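Local coordinates for protein mannan endo-1,4-beta-mannosidase (Mytilus edulis, PDB 2C0H) that hydrolyses internal beta-1,4-mannosidic linkages in mannan backbones, as a monomeric glycosyl hydrolase family 5 enzyme built on a TIM barrel, at residues A2-V7 with L12-H17; H18-G23 with W311-G316. The protein carries 3 engineered substitutions. One frame throughout, in Å; residues are numbered along the deposited sequence.

Interaction 1. Residues A2-V7 with L12-H17. Engineered in segment 2-7: Ala-2 (natural residue Gln), Val-3 (natural residue Ala).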
# COMPACT_ATOMS: atom_id res chain seq x y z
N ALA A 2 -4.52 -20.60 -12.98
CA ALA A 2 -3.97 -21.01 -11.69
C ALA A 2 -3.96 -19.83 -10.73
O ALA A 2 -3.64 -18.70 -11.14
CB ALA A 2 -2.56 -21.55 -11.85
N VAL A 3 -4.32 -20.10 -9.47
CA VAL A 3 -4.31 -19.09 -8.41
C VAL A 3 -2.86 -18.87 -8.00
O VAL A 3 -2.14 -19.83 -7.73
CB VAL A 3 -5.16 -19.52 -7.18
CG1 VAL A 3 -4.93 -18.59 -5.99
CG2 VAL A 3 -6.64 -19.53 -7.53
N ARG A 4 -2.45 -17.61 -7.96
CA ARG A 4 -1.07 -17.23 -7.64
C ARG A 4 -1.02 -16.72 -6.18
O ARG A 4 -0.98 -17.54 -5.27
CB ARG A 4 -0.55 -16.25 -8.70
CG ARG A 4 -0.35 -16.92 -10.06
CD ARG A 4 0.31 -16.05 -11.10
NE ARG A 4 -0.66 -15.29 -11.89
CZ ARG A 4 -1.10 -14.07 -11.61
NH1 ARG A 4 -0.68 -13.41 -10.55
NH2 ARG A 4 -1.99 -13.50 -12.41
N LEU A 5 -1.05 -15.40 -5.94
CA LEU A 5 -1.05 -14.86 -4.58
C LEU A 5 -2.47 -14.91 -3.97
O LEU A 5 -3.45 -14.51 -4.62
CB LEU A 5 -0.51 -13.43 -4.61
CG LEU A 5 -0.12 -12.77 -3.29
CD1 LEU A 5 0.95 -13.56 -2.55
CD2 LEU A 5 0.39 -11.38 -3.57
N SER A 6 -2.58 -15.42 -2.75
CA SER A 6 -3.88 -15.50 -2.03
C SER A 6 -3.73 -15.32 -0.51
O SER A 6 -2.62 -15.34 0.01
CB SER A 6 -4.58 -16.83 -2.32
OG SER A 6 -3.84 -17.94 -1.85
N VAL A 7 -4.85 -15.15 0.18
CA VAL A 7 -4.89 -15.01 1.65
C VAL A 7 -5.61 -16.21 2.29
O VAL A 7 -6.68 -16.60 1.82
CB VAL A 7 -5.64 -13.73 2.10
CG1 VAL A 7 -5.72 -13.63 3.64
CG2 VAL A 7 -5.02 -12.51 1.53
N LEU A 12 -0.37 -15.11 4.11
CA LEU A 12 -0.32 -14.99 2.65
C LEU A 12 0.25 -16.28 2.04
O LEU A 12 1.19 -16.88 2.58
CB LEU A 12 0.54 -13.80 2.20
CG LEU A 12 0.00 -12.40 2.47
CD1 LEU A 12 1.05 -11.35 2.15
CD2 LEU A 12 -1.25 -12.12 1.67
N ASN A 13 -0.33 -16.73 0.93
CA ASN A 13 0.13 -17.92 0.22
C ASN A 13 0.42 -17.61 -1.26
O ASN A 13 -0.16 -16.68 -1.83
CB ASN A 13 -0.94 -19.04 0.30
CG ASN A 13 -1.30 -19.43 1.72
OD1 ASN A 13 -2.48 -19.52 2.07
ND2 ASN A 13 -0.30 -19.64 2.57
N TYR A 14 1.33 -18.38 -1.87
CA TYR A 14 1.58 -18.37 -3.32
C TYR A 14 1.55 -19.81 -3.88
O TYR A 14 2.26 -20.67 -3.39
CB TYR A 14 2.90 -17.65 -3.70
CG TYR A 14 2.97 -17.28 -5.18
CD1 TYR A 14 2.60 -16.01 -5.61
CD2 TYR A 14 3.39 -18.20 -6.14
CE1 TYR A 14 2.64 -15.66 -6.95
CE2 TYR A 14 3.42 -17.85 -7.50
CZ TYR A 14 3.05 -16.58 -7.89
OH TYR A 14 3.07 -16.20 -9.22
N ASN A 15 0.71 -20.06 -4.88
CA ASN A 15 0.46 -21.43 -5.37
C ASN A 15 0.19 -22.41 -4.21
O ASN A 15 0.61 -23.57 -4.24
CB ASN A 15 1.62 -21.92 -6.25
CG ASN A 15 1.25 -23.15 -7.10
OD1 ASN A 15 0.12 -23.26 -7.58
ND2 ASN A 15 2.20 -24.06 -7.28
N GLY A 16 -0.51 -21.90 -3.19
CA GLY A 16 -0.93 -22.70 -2.04
C GLY A 16 0.11 -22.95 -0.96
O GLY A 16 -0.12 -23.72 -0.04
N HIS A 17 1.26 -22.29 -1.07
CA HIS A 17 2.31 -22.42 -0.06
C HIS A 17 2.49 -21.12 0.71
O HIS A 17 2.41 -20.08 0.10
CB HIS A 17 3.61 -22.80 -0.74
CG HIS A 17 3.53 -24.08 -1.51
ND1 HIS A 17 3.42 -25.30 -0.90
CD2 HIS A 17 3.51 -24.32 -2.84
CE1 HIS A 17 3.34 -26.25 -1.82
NE2 HIS A 17 3.40 -25.68 -3.01
O HOH W 1 -2.12 -19.35 -3.38
O HOH W 2 -4.75 -19.36 0.25

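Interaction 2. Residues H18-G23 with W311-G316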
# COMPACT_ATOMS: atom_id res chain seq x y z
N HIS A 18 2.73 -21.20 2.02
CA HIS A 18 2.94 -20.02 2.89
C HIS A 18 4.16 -19.23 2.42
O HIS A 18 5.24 -19.80 2.21
CB HIS A 18 3.10 -20.49 4.36
CG HIS A 18 3.18 -19.39 5.37
ND1 HIS A 18 3.74 -19.58 6.62
CD2 HIS A 18 2.76 -18.10 5.33
CE1 HIS A 18 3.66 -18.46 7.30
NE2 HIS A 18 3.08 -17.54 6.55
N ILE A 19 3.97 -17.93 2.20
CA ILE A 19 5.06 -17.01 1.78
C ILE A 19 5.12 -15.77 2.68
O ILE A 19 4.21 -15.48 3.45
CB ILE A 19 4.96 -16.61 0.28
CG1 ILE A 19 3.70 -15.77 0.00
CG2 ILE A 19 5.07 -17.86 -0.61
CD1 ILE A 19 3.91 -14.27 0.21
N PHE A 20 6.22 -15.04 2.57
CA PHE A 20 6.42 -13.77 3.24
C PHE A 20 6.91 -12.79 2.20
O PHE A 20 7.83 -13.13 1.43
CB PHE A 20 7.50 -13.94 4.32
CG PHE A 20 7.78 -12.69 5.11
CD1 PHE A 20 7.05 -12.36 6.25
CD2 PHE A 20 8.84 -11.87 4.74
CE1 PHE A 20 7.34 -11.21 7.01
CE2 PHE A 20 9.13 -10.71 5.48
CZ PHE A 20 8.39 -10.38 6.60
N LEU A 21 6.30 -11.59 2.15
CA LEU A 21 6.72 -10.53 1.22
C LEU A 21 7.87 -9.71 1.79
O LEU A 21 7.72 -9.07 2.79
CB LEU A 21 5.54 -9.62 0.89
CG LEU A 21 4.37 -10.30 0.18
CD1 LEU A 21 3.19 -9.35 0.05
CD2 LEU A 21 4.79 -10.82 -1.17
N SER A 22 9.01 -9.75 1.12
CA SER A 22 10.20 -9.04 1.59
C SER A 22 10.69 -8.13 0.49
O SER A 22 10.94 -8.58 -0.62
CB SER A 22 11.28 -10.07 1.87
OG SER A 22 12.49 -9.43 2.27
N GLY A 23 10.90 -6.86 0.77
CA GLY A 23 11.38 -5.97 -0.28
C GLY A 23 11.43 -4.53 0.12
O GLY A 23 11.74 -4.21 1.26
N TRP A 311 12.14 -9.45 13.12
CA TRP A 311 10.95 -9.24 13.96
C TRP A 311 9.69 -9.46 13.11
O TRP A 311 8.81 -10.24 13.50
CB TRP A 311 10.93 -7.85 14.60
CG TRP A 311 9.80 -7.67 15.59
CD1 TRP A 311 8.54 -7.22 15.32
CD2 TRP A 311 9.84 -7.96 17.00
NE1 TRP A 311 7.80 -7.20 16.47
CE2 TRP A 311 8.56 -7.65 17.51
CE3 TRP A 311 10.81 -8.46 17.86
CZ2 TRP A 311 8.24 -7.82 18.86
CZ3 TRP A 311 10.50 -8.61 19.19
CH2 TRP A 311 9.23 -8.30 19.69
N ALA A 312 9.64 -8.82 11.95
CA ALA A 312 8.47 -8.96 11.07
C ALA A 312 8.26 -10.41 10.70
O ALA A 312 7.14 -10.93 10.74
CB ALA A 312 8.61 -8.11 9.82
N TYR A 313 9.34 -11.11 10.34
CA TYR A 313 9.25 -12.48 9.82
C TYR A 313 8.81 -13.47 10.90
O TYR A 313 8.01 -14.38 10.62
CB TYR A 313 10.62 -12.90 9.23
CG TYR A 313 10.64 -14.26 8.52
CD1 TYR A 313 9.96 -14.48 7.33
CD2 TYR A 313 11.38 -15.33 9.04
CE1 TYR A 313 9.97 -15.70 6.70
CE2 TYR A 313 11.38 -16.57 8.41
CZ TYR A 313 10.68 -16.76 7.24
OH TYR A 313 10.68 -18.01 6.59
N THR A 314 9.32 -13.30 12.12
CA THR A 314 9.08 -14.28 13.19
C THR A 314 7.95 -13.98 14.15
O THR A 314 7.55 -14.88 14.90
CB THR A 314 10.35 -14.51 14.04
OG1 THR A 314 10.72 -13.32 14.73
CG2 THR A 314 11.49 -15.00 13.18
N LYS A 315 7.44 -12.75 14.16
CA LYS A 315 6.40 -12.38 15.12
C LYS A 315 4.99 -12.28 14.56
O LYS A 315 4.13 -11.68 15.20
CB LYS A 315 6.79 -11.09 15.86
CG LYS A 315 8.13 -11.17 16.58
CD LYS A 315 8.15 -12.25 17.66
CE LYS A 315 9.33 -12.07 18.60
NZ LYS A 315 9.32 -13.02 19.73
N GLY A 316 4.76 -12.89 13.40
CA GLY A 316 3.40 -13.13 12.90
C GLY A 316 2.97 -12.20 11.80
O GLY A 316 1.81 -12.26 11.36

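Interaction 1. Residues A2-V7 with L12-H17
Arg-4 and Tyr-14 run side by side and point the same way, so that the methylenes of the arginine lie along the outer part of the phenol. CB rests against the ring, CD of Arg-4 comes to 3.3 Å from OH of Tyr-14, and the peptide carbon of Arg-4 covers one ring face near its rim. The ring is put there by a first torsion that sets CG of Tyr-14 opposite its own backbone N (chi1 -163°), while the guanidinium turns off at a bend in chi3, its plane 40° from the ring. A long aliphatic stem suits this border, its NH2 weakly hydrogen-bonded to O of Lys-150, just as a tyrosine can bury its ring and still bond through its hydroxyl to O of the C-terminal Leu-353.

The backbones beside this pair form an antiparallel hairpin. Ser-6 and Asn-13 form a hydrogen-bonded pair, flanked by the non-hydrogen-bonded pairs Leu-5/Tyr-14 and Val-7/Leu-12: N of Asn-13 reaches O of Ser-6 at 2.8 Å and nearly straight (176°), and N of Ser-6 returns to O of Asn-13. Their small polar side chains share one face, where a water links OG of Ser-6 to OD1 of Asn-13. N of Asn-15 donates to O of Arg-4 (3.1 Å), and a second water joins that O to OG of Ser-6 and N of Gly-16. Leu-5, Val-7, Leu-12 and Tyr-14 take the other face, with CG2 of Val-7 3.8 Å from CD2 of Leu-12.

On this apolar side Leu-5 and Val-7 touch Met-220, and Phe-351 meets the tyrosine ring. Antiparallel pairing of strand 11-14 with strand 17-25 joins the hairpin to the barrel sheet, and Leu-12 and Tyr-14 pack on that strand.

Interaction 2. Residues H18-G23 with W311-G316
The ring of Phe-20 receives the edge of Tyr-313 on one face in a T-shaped stack, the planes standing at 87° and the centroids 5.2 Å apart. CD1 of Tyr-313 does the touching, 3.6 Å from CG of Phe-20 and toward the rim of the ring, not over its middle. With CG opposite the backbone N (chi1 -179°), Phe-20 extends toward the helix far enough for its outer end to meet main chain as well: CE1 lies 3.6 Å from CA of Tyr-313, and CZ is 3.9 Å from CB of Ala-312. A methyl suits that spot, because it lets the flat ring come close to the helix.

These three buried residues make the whole contact. Beyond them the helix turns toward solvent: Thr-314 directs its CB away from the strand, and Gly-316 lies exposed just past the helix end, where a side chain would press on the carbonyl O of Lys-315, so glycine suits the place. The ring of Tyr-313 gives its edge to Phe-20, while its OH is bonded to O of Gly-347 and N of His-346. With an alanine here instead of Phe-20, the edge of Tyr-313 would probably lose its aromatic face and a gap would open beside Ala-312.

Phe-20 and Ala-312 both also touch Ala-320 of strand 319-322, the parallel neighbour of strand 17-25, so helix 305-314 packs across two adjoining strands in the usual manner of a TIM barrel's outer layer.

From the N terminus, strand 5-8 is followed at once by strand 11-14, and interaction 1 closes that short hairpin with only four residues between its segments. The tight turn after Tyr-14 then leads directly into strand 17-25, the start of interaction 2, whose partner segment 311-316 begins 288 residues after Gly-23, so that this contact closes a very long loop. The two are in series, neither nested nor crossed: one is local, while the other brings the beginning of the barrel against helix 305-314, late in the chain. Their centres are 15 Å apart, yet they meet where strands 11-14 and 17-25 pair, with a probable backbone hydrogen bond from Ile-19 to Leu-12 and contact between Leu-12 and Leu-21.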